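Long-range contacts in Nab2 (Chaetomium thermophilum, PDB 4LJ0), which binds polyadenosine RNA through zinc fingers of the CCCH type, three of which make up this fragment of the longer nuclear protein: residues Glu2-Trp8 / Ala17-Pro21; Pro25-Glu31 / Arg54-His60. One frame throughout, in Å; residues are numbered along the deposited sequence.

Contact 1 of 2, residues Glu2-Trp8 / Ala17-Pro21; sequences EQDCKYW and AFRHP. With ZN (zinc ion), chain F; nucleotides of chain C.
Q3 meets F18 and R19 through its backbone carbonyl. R19 N donates a nearly straight hydrogen bond to Q3 O (2.8 Å, 171° at the hydrogen). The same oxygen lies at the edge of the F18 ring, close to its plane. CB of Q3 packs against F18 CD2. D4 faces R19 in a single beta bridge. Its carboxylate runs alongside the arginine chain, and OD1 touches R19 CD at 3.6 Å. The extended arginine carries its guanidinium onward, so the charges stay beyond salt-bridge range: D4 OD1 and R19 NH1 are 4.5 Å apart. C5 closes the bridge, with C5 N donating to R19 O. Its CB presses on CB of F18 and comes within 3.3 Å of H20 CD2. SG stands anti to the backbone N (chi1 -179°) and reaches the zinc ion that H20 NE2 also binds. The amides of Y7 and, weakly, W8 point back at C5 SG. These N-H groups would probably ease the negative charge of the thiolate. Y7 does not touch the second segment; it lays one ring face over the base of A2 of chain C, with CE2 3.3 Å from N1; K6 CG backs the other face. W8 returns to the contact. P21 sits over one indole face, its CG 3.6 Å from the centroid of the six-membered ring and 6° off the normal, a CH-pi contact. The H20 ring meets the five-membered ring of W8 obliquely. L42 and T40 also touch the indole. C11 and C16 complete the zinc site. First cysteine and final histidine thus close a CCCH zinc finger, with an adenine lying over an aromatic ring two residues after the first ligand.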
loop_
_atom_site.group_PDB
_atom_site.type_symbol
_atom_site.label_atom_id
_atom_site.label_comp_id
_atom_site.label_asym_id
_atom_site.label_seq_id
_atom_site.Cartn_x
_atom_site.Cartn_y
_atom_site.Cartn_z
ATOM N N GLU A 2 5.761 5.816 13.053
ATOM C CA GLU A 2 4.826 4.699 12.997
ATOM C C GLU A 2 4.490 4.331 11.558
ATOM O O GLU A 2 4.169 5.196 10.744
ATOM C CB GLU A 2 3.538 5.041 13.746
ATOM C CG GLU A 2 3.719 5.228 15.241
ATOM C CD GLU A 2 4.138 3.953 15.945
ATOM O OE1 GLU A 2 3.949 2.860 15.370
ATOM O OE2 GLU A 2 4.660 4.046 17.077
ATOM N N GLN A 3 4.572 3.041 11.255
ATOM C CA GLN A 3 4.193 2.523 9.950
ATOM C C GLN A 3 2.852 1.811 10.055
ATOM O O GLN A 3 2.567 1.161 11.060
ATOM C CB GLN A 3 5.256 1.554 9.431
ATOM C CG GLN A 3 6.494 2.231 8.872
ATOM C CD GLN A 3 7.571 1.238 8.485
ATOM O OE1 GLN A 3 8.473 0.949 9.271
ATOM N NE2 GLN A 3 7.482 0.710 7.268
ATOM N N ASP A 4 2.030 1.943 9.018
ATOM C CA ASP A 4 0.730 1.284 8.982
ATOM C C ASP A 4 0.888 -0.214 8.801
ATOM O O ASP A 4 1.676 -0.666 7.972
ATOM C CB ASP A 4 -0.122 1.830 7.834
ATOM C CG ASP A 4 -0.549 3.266 8.049
ATOM O OD1 ASP A 4 -0.315 3.804 9.152
ATOM O OD2 ASP A 4 -1.132 3.852 7.111
ATOM N N CYS A 5 0.132 -0.982 9.574
ATOM C CA CYS A 5 0.049 -2.415 9.351
ATOM C C CYS A 5 -0.527 -2.646 7.956
ATOM O O CYS A 5 -1.576 -2.101 7.622
ATOM C CB CYS A 5 -0.838 -3.068 10.409
ATOM S SG CYS A 5 -0.990 -4.856 10.240
ATOM N N LYS A 6 0.166 -3.430 7.135
ATOM C CA LYS A 6 -0.287 -3.674 5.768
ATOM C C LYS A 6 -1.311 -4.806 5.708
ATOM O O LYS A 6 -1.852 -5.100 4.645
ATOM C CB LYS A 6 0.898 -3.992 4.848
ATOM C CG LYS A 6 1.567 -5.334 5.103
ATOM C CD LYS A 6 2.692 -5.592 4.106
ATOM C CE LYS A 6 3.342 -6.949 4.338
ATOM N NZ LYS A 6 4.455 -7.219 3.383
ATOM N N TYR A 7 -1.577 -5.429 6.853
ATOM C CA TYR A 7 -2.483 -6.572 6.914
ATOM C C TYR A 7 -3.864 -6.169 7.412
ATOM O O TYR A 7 -4.861 -6.815 7.086
ATOM C CB TYR A 7 -1.893 -7.659 7.810
ATOM C CG TYR A 7 -0.609 -8.229 7.263
ATOM C CD1 TYR A 7 -0.622 -9.089 6.173
ATOM C CD2 TYR A 7 0.618 -7.903 7.826
ATOM C CE1 TYR A 7 0.548 -9.612 5.660
ATOM C CE2 TYR A 7 1.797 -8.424 7.320
ATOM C CZ TYR A 7 1.753 -9.277 6.236
ATOM O OH TYR A 7 2.917 -9.802 5.725
ATOM N N TRP A 8 -3.914 -5.108 8.208
ATOM C CA TRP A 8 -5.179 -4.572 8.688
ATOM C C TRP A 8 -6.060 -4.279 7.480
ATOM O O TRP A 8 -5.568 -3.783 6.469
ATOM C CB TRP A 8 -4.936 -3.294 9.494
ATOM C CG TRP A 8 -6.155 -2.798 10.193
ATOM C CD1 TRP A 8 -6.554 -3.101 11.462
ATOM C CD2 TRP A 8 -7.151 -1.921 9.657
ATOM N NE1 TRP A 8 -7.734 -2.464 11.750
ATOM C CE2 TRP A 8 -8.121 -1.731 10.660
ATOM C CE3 TRP A 8 -7.313 -1.273 8.431
ATOM C CZ2 TRP A 8 -9.239 -0.923 10.471
ATOM C CZ3 TRP A 8 -8.421 -0.467 8.246
ATOM C CH2 TRP A 8 -9.371 -0.301 9.261
ATOM N N ALA A 17 2.864 -4.563 16.263
ATOM C CA ALA A 17 3.357 -3.274 16.735
ATOM C C ALA A 17 3.174 -2.181 15.688
ATOM O O ALA A 17 3.444 -1.010 15.950
ATOM C CB ALA A 17 4.816 -3.386 17.119
ATOM N N PHE A 18 2.728 -2.562 14.498
ATOM C CA PHE A 18 2.468 -1.588 13.450
ATOM C C PHE A 18 1.132 -0.903 13.720
ATOM O O PHE A 18 0.303 -1.413 14.472
ATOM C CB PHE A 18 2.492 -2.259 12.072
ATOM C CG PHE A 18 3.869 -2.696 11.641
ATOM C CD1 PHE A 18 4.441 -3.844 12.165
ATOM C CD2 PHE A 18 4.592 -1.957 10.720
ATOM C CE1 PHE A 18 5.706 -4.248 11.778
ATOM C CE2 PHE A 18 5.858 -2.354 10.327
ATOM C CZ PHE A 18 6.416 -3.503 10.859
ATOM N N ARG A 19 0.935 0.256 13.107
ATOM C CA ARG A 19 -0.228 1.088 13.391
ATOM C C ARG A 19 -1.521 0.470 12.863
ATOM O O ARG A 19 -1.632 0.163 11.675
ATOM C CB ARG A 19 -0.027 2.471 12.772
ATOM C CG ARG A 19 -0.893 3.563 13.366
ATOM C CD ARG A 19 -0.715 4.854 12.589
ATOM N NE ARG A 19 -1.146 6.026 13.344
ATOM C CZ ARG A 19 -1.069 7.275 12.891
ATOM N NH1 ARG A 19 -0.579 7.517 11.681
ATOM N NH2 ARG A 19 -1.482 8.282 13.648
ATOM N N HIS A 20 -2.487 0.278 13.758
ATOM C CA HIS A 20 -3.843 -0.104 13.374
ATOM C C HIS A 20 -4.775 1.065 13.667
ATOM O O HIS A 20 -4.673 1.672 14.734
ATOM C CB HIS A 20 -4.322 -1.315 14.176
ATOM C CG HIS A 20 -3.522 -2.558 13.944
ATOM N ND1 HIS A 20 -3.959 -3.804 14.339
ATOM C CD2 HIS A 20 -2.314 -2.749 13.365
ATOM C CE1 HIS A 20 -3.056 -4.709 14.011
ATOM N NE2 HIS A 20 -2.048 -4.095 13.420
ATOM N N PRO A 21 -5.685 1.390 12.728
ATOM C CA PRO A 21 -6.703 2.406 13.027
ATOM C C PRO A 21 -7.476 2.061 14.292
ATOM O O PRO A 21 -7.677 0.883 14.587
ATOM C CB PRO A 21 -7.628 2.343 11.809
ATOM C CG PRO A 21 -6.758 1.870 10.706
ATOM C CD PRO A 21 -5.765 0.929 11.330
HETATM ZN ZN ZN F . -1.121 -5.503 12.402
ATOM P P A C 2 3.205 -16.011 5.641
ATOM O OP1 A C 2 3.943 -17.241 5.248
ATOM O OP2 A C 2 3.219 -14.831 4.740
ATOM O "O5'" A C 2 1.687 -16.423 5.884
ATOM C "C5'" A C 2 0.876 -15.706 6.809
ATOM C "C4'" A C 2 -0.495 -15.427 6.248
ATOM O "O4'" A C 2 -1.235 -14.636 7.215
ATOM C "C3'" A C 2 -0.509 -14.627 4.951
ATOM O "O3'" A C 2 -1.641 -14.999 4.166
ATOM C "C2'" A C 2 -0.650 -13.188 5.442
ATOM O "O2'" A C 2 -1.215 -12.303 4.501
ATOM C "C1'" A C 2 -1.544 -13.362 6.671
ATOM N N9 A C 2 -1.320 -12.380 7.736
ATOM C C8 A C 2 -2.280 -11.740 8.478
ATOM N N7 A C 2 -1.795 -10.936 9.393
ATOM C C5 A C 2 -0.423 -11.062 9.255
ATOM C C6 A C 2 0.652 -10.468 9.939
ATOM N N6 A C 2 0.499 -9.590 10.932
ATOM N N1 A C 2 1.905 -10.807 9.563
ATOM C C2 A C 2 2.057 -11.687 8.566
ATOM N N3 A C 2 1.124 -12.313 7.853
ATOM C C4 A C 2 -0.111 -11.956 8.248
#

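Contact 2 of 2, residues Pro25-Glu31 / Arg54-His60; sequences PCRNGGE and RSCPFLH. With ZN (zinc ion), chain H; ZN (zinc ion), chain G; nucleotides of chain D; nucleotides of chain E.
E31 grips H60 at the tight end. E31 OE1 accepts two hydrogen bonds, one from H60 ND1 and one from H60 N, each 3.1 Å long. ND1 comes on the syn side, with OE1 almost in the imidazole plane. The backbone N-H comes from above the carboxylate, on the same face. The carboxylate and ring planes are 75° apart. CG of E31 lies between its backbone N and carbonyl carbon (chi1 75°), and a bend at chi2 folds the acid back onto the histidine. This fixes the rotation of the ring whose NE2 binds zinc. With an alanine here, H60 ND1 and R65, the salt-bridge partner of OE2, would probably lose their carboxylate, and the zinc-bound ring would be freer to turn. Beside it, G30 N donates to F58 O (2.9 Å, 176°), meeting the oxygen from above the carbonyl plane. G30 brings its backbone close against L59, whose CD1 reaches G30 C. The CA of G29 comes to 3.2 Å from C56 O. P25 CB rests on P57 CB at 3.7 Å, at the other end of 25-31.

The part around R27 and S55 is looser and more open to solvent. A water lies 2.7 Å from R27 O and can bridge to C56 O. R27 reaches out to RNA: its N donates to N7 of A2 of chain E (3.1 Å), and NH2 bonds weakly to O5'. F58 lays a ring face over the base of A3 of chain D.

No helix or strand flanks the contact. It joins two zinc-finger loops: C26 ligates one zinc with C32, C37 and H41, while C56 and H60 ligate another with C46 and C51. Backbone bonds tie C26 to T40 and L59 to T44 and C46.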
loop_
_atom_site.group_PDB
_atom_site.type_symbol
_atom_site.label_atom_id
_atom_site.label_comp_id
_atom_site.label_asym_id
_atom_site.label_seq_id
_atom_site.Cartn_x
_atom_site.Cartn_y
_atom_site.Cartn_z
ATOM N N PRO A 25 -13.180 -1.480 10.907
ATOM C CA PRO A 25 -13.545 -1.169 9.522
ATOM C C PRO A 25 -15.058 -1.161 9.344
ATOM O O PRO A 25 -15.744 -1.950 9.991
ATOM C CB PRO A 25 -12.910 -2.315 8.731
ATOM C CG PRO A 25 -12.851 -3.446 9.698
ATOM C CD PRO A 25 -12.595 -2.826 11.039
ATOM N N CYS A 26 -15.577 -0.278 8.496
ATOM C CA CYS A 26 -17.013 -0.231 8.251
ATOM C C CYS A 26 -17.448 -1.405 7.387
ATOM O O CYS A 26 -16.917 -1.603 6.294
ATOM C CB CYS A 26 -17.408 1.077 7.565
ATOM S SG CYS A 26 -19.195 1.227 7.346
ATOM N N ARG A 27 -18.423 -2.172 7.873
ATOM C CA ARG A 27 -18.916 -3.344 7.158
ATOM C C ARG A 27 -19.908 -2.980 6.050
ATOM O O ARG A 27 -20.450 -3.868 5.392
ATOM C CB ARG A 27 -19.584 -4.328 8.121
ATOM C CG ARG A 27 -18.653 -5.012 9.113
ATOM C CD ARG A 27 -19.335 -6.259 9.680
ATOM N NE ARG A 27 -18.883 -6.618 11.022
ATOM C CZ ARG A 27 -17.799 -7.346 11.284
ATOM N NH1 ARG A 27 -17.031 -7.790 10.298
ATOM N NH2 ARG A 27 -17.478 -7.623 12.540
ATOM N N ASN A 28 -20.160 -1.686 5.853
ATOM C CA ASN A 28 -20.922 -1.226 4.687
ATOM C C ASN A 28 -20.017 -1.065 3.471
ATOM O O ASN A 28 -20.491 -0.792 2.367
ATOM C CB ASN A 28 -21.610 0.114 4.961
ATOM C CG ASN A 28 -22.724 0.011 5.989
ATOM O OD1 ASN A 28 -23.324 -1.043 6.168
ATOM N ND2 ASN A 28 -23.010 1.121 6.663
ATOM N N GLY A 29 -18.713 -1.221 3.682
ATOM C CA GLY A 29 -17.729 -1.006 2.632
ATOM C C GLY A 29 -17.138 0.394 2.685
ATOM O O GLY A 29 -17.644 1.268 3.389
ATOM N N GLY A 30 -16.066 0.609 1.930
ATOM C CA GLY A 30 -15.437 1.914 1.857
ATOM C C GLY A 30 -16.364 2.951 1.254
ATOM O O GLY A 30 -16.218 4.146 1.514
ATOM N N GLU A 31 -17.330 2.497 0.456
ATOM C CA GLU A 31 -18.242 3.404 -0.237
ATOM C C GLU A 31 -19.466 3.782 0.607
ATOM O O GLU A 31 -20.398 4.409 0.098
ATOM C CB GLU A 31 -18.693 2.795 -1.574
ATOM C CG GLU A 31 -19.729 1.659 -1.475
ATOM C CD GLU A 31 -19.123 0.301 -1.156
ATOM O OE1 GLU A 31 -17.920 0.229 -0.821
ATOM O OE2 GLU A 31 -19.864 -0.703 -1.248
ATOM N N ARG A 54 -21.017 -9.524 1.796
ATOM C CA ARG A 54 -21.880 -8.391 2.123
ATOM C C ARG A 54 -21.418 -7.610 3.360
ATOM O O ARG A 54 -22.018 -6.592 3.708
ATOM C CB ARG A 54 -23.336 -8.839 2.254
ATOM C CG ARG A 54 -24.006 -9.101 0.906
ATOM C CD ARG A 54 -23.844 -10.549 0.436
ATOM N NE ARG A 54 -24.137 -10.684 -0.991
ATOM C CZ ARG A 54 -24.312 -11.840 -1.624
ATOM N NH1 ARG A 54 -24.237 -12.992 -0.968
ATOM N NH2 ARG A 54 -24.572 -11.843 -2.924
ATOM N N SER A 55 -20.341 -8.070 3.998
ATOM C CA SER A 55 -19.671 -7.296 5.049
ATOM C C SER A 55 -18.257 -6.895 4.623
ATOM O O SER A 55 -17.404 -6.596 5.462
ATOM C CB SER A 55 -19.623 -8.083 6.362
ATOM O OG SER A 55 -20.882 -8.058 7.014
ATOM N N CYS A 56 -18.014 -6.878 3.316
ATOM C CA CYS A 56 -16.702 -6.510 2.787
ATOM C C CYS A 56 -16.375 -5.063 3.151
ATOM O O CYS A 56 -17.152 -4.164 2.832
ATOM C CB CYS A 56 -16.681 -6.676 1.265
ATOM S SG CYS A 56 -15.066 -6.395 0.504
ATOM N N PRO A 57 -15.231 -4.829 3.821
ATOM C CA PRO A 57 -14.871 -3.468 4.239
ATOM C C PRO A 57 -14.144 -2.677 3.161
ATOM O O PRO A 57 -13.930 -1.476 3.314
ATOM C CB PRO A 57 -13.928 -3.713 5.413
ATOM C CG PRO A 57 -13.256 -4.990 5.069
ATOM C CD PRO A 57 -14.301 -5.829 4.381
ATOM N N PHE A 58 -13.756 -3.338 2.082
ATOM C CA PHE A 58 -12.988 -2.660 1.052
ATOM C C PHE A 58 -13.866 -1.724 0.221
ATOM O O PHE A 58 -15.080 -1.662 0.411
ATOM C CB PHE A 58 -12.252 -3.686 0.201
ATOM C CG PHE A 58 -11.158 -4.391 0.950
ATOM C CD1 PHE A 58 -11.415 -5.560 1.644
ATOM C CD2 PHE A 58 -9.880 -3.861 0.992
ATOM C CE1 PHE A 58 -10.409 -6.202 2.347
ATOM C CE2 PHE A 58 -8.872 -4.496 1.695
ATOM C CZ PHE A 58 -9.138 -5.669 2.372
ATOM N N LEU A 59 -13.236 -0.978 -0.675
ATOM C CA LEU A 59 -13.913 0.060 -1.443
ATOM C C LEU A 59 -14.434 -0.509 -2.758
ATOM O O LEU A 59 -13.672 -1.071 -3.542
ATOM C CB LEU A 59 -12.935 1.207 -1.713
ATOM C CG LEU A 59 -13.420 2.403 -2.536
ATOM C CD1 LEU A 59 -14.518 3.155 -1.802
ATOM C CD2 LEU A 59 -12.255 3.326 -2.850
ATOM N N HIS A 60 -15.734 -0.356 -2.991
ATOM C CA HIS A 60 -16.379 -0.888 -4.189
ATOM C C HIS A 60 -16.832 0.217 -5.131
ATOM O O HIS A 60 -17.180 1.312 -4.691
ATOM C CB HIS A 60 -17.581 -1.744 -3.789
ATOM C CG HIS A 60 -17.236 -2.850 -2.844
ATOM N ND1 HIS A 60 -17.215 -2.682 -1.476
ATOM C CD2 HIS A 60 -16.869 -4.132 -3.072
ATOM C CE1 HIS A 60 -16.862 -3.817 -0.902
ATOM N NE2 HIS A 60 -16.647 -4.714 -1.848
HETATM ZN ZN ZN H . -15.725 -6.450 -1.668
HETATM ZN ZN ZN G . -19.652 3.472 7.241
ATOM P P A D 3 -6.484 -14.360 4.348
ATOM O OP1 A D 3 -7.758 -15.084 4.585
ATOM O OP2 A D 3 -5.545 -14.860 3.309
ATOM O "O5'" A D 3 -6.823 -12.843 3.991
ATOM C "C5'" A D 3 -7.944 -12.185 4.575
ATOM C "C4'" A D 3 -9.140 -12.147 3.648
ATOM O "O4'" A D 3 -9.286 -10.808 3.090
ATOM C "C3'" A D 3 -9.096 -13.109 2.454
ATOM O "O3'" A D 3 -10.381 -13.698 2.244
ATOM C "C2'" A D 3 -8.743 -12.195 1.285
ATOM O "O2'" A D 3 -9.177 -12.655 0.023
ATOM C "C1'" A D 3 -9.440 -10.900 1.689
ATOM N N9 A D 3 -8.890 -9.703 1.041
ATOM C C8 A D 3 -7.607 -9.212 1.067
ATOM N N7 A D 3 -7.444 -8.125 0.345
ATOM C C5 A D 3 -8.699 -7.886 -0.201
ATOM C C6 A D 3 -9.199 -6.886 -1.059
ATOM N N6 A D 3 -8.473 -5.881 -1.554
ATOM N N1 A D 3 -10.501 -6.950 -1.409
ATOM C C2 A D 3 -11.245 -7.948 -0.922
ATOM N N3 A D 3 -10.892 -8.940 -0.110
ATOM C C4 A D 3 -9.593 -8.853 0.219
ATOM P P A E 2 -17.407 -6.835 17.194
ATOM O OP1 A E 2 -18.337 -7.584 18.077
ATOM O OP2 A E 2 -16.011 -7.316 17.026
ATOM O "O5'" A E 2 -18.080 -6.723 15.756
ATOM C "C5'" A E 2 -18.128 -5.476 15.069
ATOM C "C4'" A E 2 -19.300 -4.641 15.518
ATOM O "O4'" A E 2 -19.299 -3.392 14.772
ATOM C "C3'" A E 2 -20.671 -5.274 15.289
ATOM O "O3'" A E 2 -21.566 -4.888 16.332
ATOM C "C2'" A E 2 -21.112 -4.654 13.969
ATOM O "O2'" A E 2 -22.510 -4.625 13.771
ATOM C "C1'" A E 2 -20.525 -3.249 14.081
ATOM N N9 A E 2 -20.262 -2.602 12.793
ATOM C C8 A E 2 -19.150 -2.690 11.990
ATOM N N7 A E 2 -19.236 -1.969 10.897
ATOM C C5 A E 2 -20.483 -1.363 10.993
ATOM C C6 A E 2 -21.184 -0.473 10.159
ATOM N N6 A E 2 -20.711 -0.010 9.001
ATOM N N1 A E 2 -22.410 -0.066 10.558
ATOM C C2 A E 2 -22.895 -0.526 11.718
ATOM N N3 A E 2 -22.334 -1.361 12.587
ATOM C C4 A E 2 -21.118 -1.741 12.161
HETATM O O HOH W 1 -19.772 -4.254 2.794
#

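Overall arrangement
Contact 1 lies near the surface, its centre about 13 Å from the centre of the chain; contact 2 is partly buried, its centre about 5 Å from that point. Neither uses a helix or strand, and they share no segment. Contact 1 works within one finger, bringing two ligands to a single zinc. Contact 2 works between fingers, and its ligands serve two different metals. The chemistry follows: a beta bridge and a proline on an indole in the first, a histidine-carboxylate bond and close glycine backbones in the second. Both present adenine-binding groups. In series along the chain with centres about 19 Å apart, they meet where W8 CZ2 packs on P25 CD at 3.9 Å.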